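Local coordinates for protein ribonucleoside-diphosphate reductase (Pseudomonas aeruginosa, PDB 5IM3) that probably reduces ribonucleoside diphosphates to the deoxyribonucleotides needed for DNA synthesis, and binds dATP as an allosterically regulated class I enzyme, at residues 483-488 and 561-566. Residues are numbered along the deposited sequence; the frame is centred on the assembly and turned at random.
Sequences TANWIP and PWLTFK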
loop_
_atom_site.group_PDB
_atom_site.type_symbol
_atom_site.label_atom_id
_atom_site.label_comp_id
_atom_site.label_asym_id
_atom_site.label_seq_id
_atom_site.Cartn_x
_atom_site.Cartn_y
_atom_site.Cartn_z
ATOM N N THR A 483 -6.665 -18.714 23.946
ATOM C CA THR A 483 -7.173 -17.623 24.758
ATOM C C THR A 483 -8.633 -17.387 24.407
ATOM O O THR A 483 -9.059 -17.633 23.273
ATOM C CB THR A 483 -6.376 -16.325 24.529
ATOM O OG1 THR A 483 -6.407 -15.995 23.141
ATOM C CG2 THR A 483 -4.925 -16.476 24.973
ATOM N N ALA A 484 -9.401 -16.902 25.384
ATOM C CA ALA A 484 -10.795 -16.558 25.145
ATOM C C ALA A 484 -11.197 -15.392 26.034
ATOM O O ALA A 484 -10.755 -15.296 27.180
ATOM C CB ALA A 484 -11.724 -17.749 25.398
ATOM N N ASN A 485 -12.042 -14.514 25.495
ATOM C CA ASN A 485 -12.625 -13.430 26.271
ATOM C C ASN A 485 -13.818 -13.929 27.080
ATOM O O ASN A 485 -14.675 -14.656 26.569
ATOM C CB ASN A 485 -13.078 -12.293 25.354
ATOM C CG ASN A 485 -11.918 -11.539 24.732
ATOM O OD1 ASN A 485 -11.735 -11.552 23.511
ATOM N ND2 ASN A 485 -11.141 -10.858 25.565
ATOM N N TRP A 486 -13.871 -13.520 28.345
ATOM C CA TRP A 486 -14.999 -13.778 29.242
ATOM C C TRP A 486 -15.733 -12.444 29.400
ATOM O O TRP A 486 -15.382 -11.621 30.244
ATOM C CB TRP A 486 -14.491 -14.343 30.569
ATOM C CG TRP A 486 -15.534 -14.927 31.475
ATOM C CD1 TRP A 486 -15.818 -14.536 32.751
ATOM C CD2 TRP A 486 -16.416 -16.020 31.185
ATOM N NE1 TRP A 486 -16.824 -15.315 33.273
ATOM C CE2 TRP A 486 -17.208 -16.233 32.331
ATOM C CE3 TRP A 486 -16.612 -16.836 30.069
ATOM C CZ2 TRP A 486 -18.184 -17.229 32.393
ATOM C CZ3 TRP A 486 -17.585 -17.825 30.130
ATOM C CH2 TRP A 486 -18.359 -18.009 31.282
ATOM N N ILE A 487 -16.751 -12.228 28.573
ATOM C CA ILE A 487 -17.288 -10.893 28.317
ATOM C C ILE A 487 -18.557 -10.704 29.143
ATOM O O ILE A 487 -19.521 -11.458 28.951
ATOM C CB ILE A 487 -17.578 -10.679 26.825
ATOM C CG1 ILE A 487 -16.341 -11.010 25.988
ATOM C CG2 ILE A 487 -18.014 -9.232 26.581
ATOM C CD1 ILE A 487 -16.612 -11.059 24.498
ATOM N N PRO A 488 -18.613 -9.717 30.038
ATOM C CA PRO A 488 -19.880 -9.407 30.708
ATOM C C PRO A 488 -20.835 -8.673 29.780
ATOM O O PRO A 488 -20.423 -7.953 28.868
ATOM C CB PRO A 488 -19.459 -8.514 31.884
ATOM C CG PRO A 488 -17.960 -8.607 31.958
ATOM C CD PRO A 488 -17.498 -8.924 30.582
ATOM N N PRO A 561 -8.275 -13.678 20.987
ATOM C CA PRO A 561 -9.046 -14.620 21.810
ATOM C C PRO A 561 -10.463 -14.829 21.296
ATOM O O PRO A 561 -11.024 -13.936 20.656
ATOM C CB PRO A 561 -9.072 -13.947 23.195
ATOM C CG PRO A 561 -8.038 -12.870 23.142
ATOM C CD PRO A 561 -7.993 -12.432 21.717
ATOM N N TRP A 562 -11.035 -15.997 21.575
ATOM C CA TRP A 562 -12.422 -16.248 21.224
ATOM C C TRP A 562 -13.341 -15.374 22.076
ATOM O O TRP A 562 -12.929 -14.776 23.073
ATOM C CB TRP A 562 -12.758 -17.728 21.409
ATOM C CG TRP A 562 -11.880 -18.630 20.598
ATOM C CD1 TRP A 562 -11.442 -18.417 19.325
ATOM C CD2 TRP A 562 -11.318 -19.881 21.011
ATOM N NE1 TRP A 562 -10.652 -19.462 18.914
ATOM C CE2 TRP A 562 -10.557 -20.373 19.933
ATOM C CE3 TRP A 562 -11.385 -20.635 22.189
ATOM C CZ2 TRP A 562 -9.869 -21.584 19.995
ATOM C CZ3 TRP A 562 -10.700 -21.837 22.249
ATOM C CH2 TRP A 562 -9.954 -22.298 21.161
ATOM N N LEU A 563 -14.605 -15.305 21.670
ATOM C CA LEU A 563 -15.609 -14.475 22.326
ATOM C C LEU A 563 -16.634 -15.375 23.006
ATOM O O LEU A 563 -17.346 -16.128 22.332
ATOM C CB LEU A 563 -16.293 -13.552 21.317
ATOM C CG LEU A 563 -15.588 -12.246 20.933
ATOM C CD1 LEU A 563 -14.164 -12.467 20.455
ATOM C CD2 LEU A 563 -16.389 -11.522 19.856
ATOM N N THR A 564 -16.705 -15.297 24.334
ATOM C CA THR A 564 -17.700 -16.018 25.119
ATOM C C THR A 564 -18.338 -15.048 26.102
ATOM O O THR A 564 -17.711 -14.071 26.523
ATOM C CB THR A 564 -17.084 -17.211 25.874
ATOM O OG1 THR A 564 -16.202 -16.732 26.894
ATOM C CG2 THR A 564 -16.311 -18.121 24.917
ATOM N N PHE A 565 -19.587 -15.323 26.474
ATOM C CA PHE A 565 -20.411 -14.363 27.204
ATOM C C PHE A 565 -20.720 -14.881 28.604
ATOM O O PHE A 565 -21.388 -15.908 28.768
ATOM C CB PHE A 565 -21.683 -14.061 26.417
ATOM C CG PHE A 565 -21.406 -13.469 25.069
ATOM C CD1 PHE A 565 -20.880 -12.192 24.963
ATOM C CD2 PHE A 565 -21.631 -14.195 23.914
ATOM C CE1 PHE A 565 -20.604 -11.643 23.728
ATOM C CE2 PHE A 565 -21.356 -13.650 22.674
ATOM C CZ PHE A 565 -20.840 -12.372 22.583
ATOM N N LYS A 566 -20.256 -14.133 29.606
ATOM C CA LYS A 566 -20.256 -14.603 30.986
ATOM C C LYS A 566 -21.665 -14.685 31.562
ATOM O O LYS A 566 -21.990 -15.633 32.286
ATOM C CB LYS A 566 -19.374 -13.670 31.822
ATOM C CG LYS A 566 -19.631 -13.664 33.321
ATOM C CD LYS A 566 -18.797 -12.591 33.990
ATOM C CE LYS A 566 -19.050 -12.543 35.482
ATOM N NZ LYS A 566 -18.539 -11.277 36.079
#
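Trp-486 and Lys-566 meet where two neighbouring parallel strands of the ribonucleotide reductase ten-stranded alpha-beta barrel, 483-487 and 562-565, draw to their ends, and they illustrate how residues of a parallel pair pack across its two faces. CG of Trp-486 is anti to its backbone N (chi1 -167°), on the face that carries Thr-564; the indole and the lysine chain cross at about a right angle. CB of Lys-566 lies over one face, 3.5 Å from the centroid of the five-membered ring, a CH-pi contact, and its CG comes 3.3 Å from NE1 of Trp-486. Beyond, NZ forms a salt bridge with Glu-455 of strand 450-455, which flanks 483-487 on its other side. At the rim of the same indole, near its plane, OG1 of Thr-564 sits 3.2 Å from CE3. That hydroxyl also donates to O of Asn-485, 2.6 Å away, which takes a second bond from Thr-564 N, so one carbonyl is gripped twice by one residue. Asn-485 and Ile-487 donate their N-H groups to O of Trp-562 and Thr-564. On the other face, against helix 544-558, CD1 of Ile-487 reaches CG of Leu-563 at 3.9 Å and its CB lies 4.1 Å from CD1 of Phe-565. At the opposite end, beside the cis-peptide Pro-561, OG1 of Thr-483 lies 3.4 Å from the proline CB.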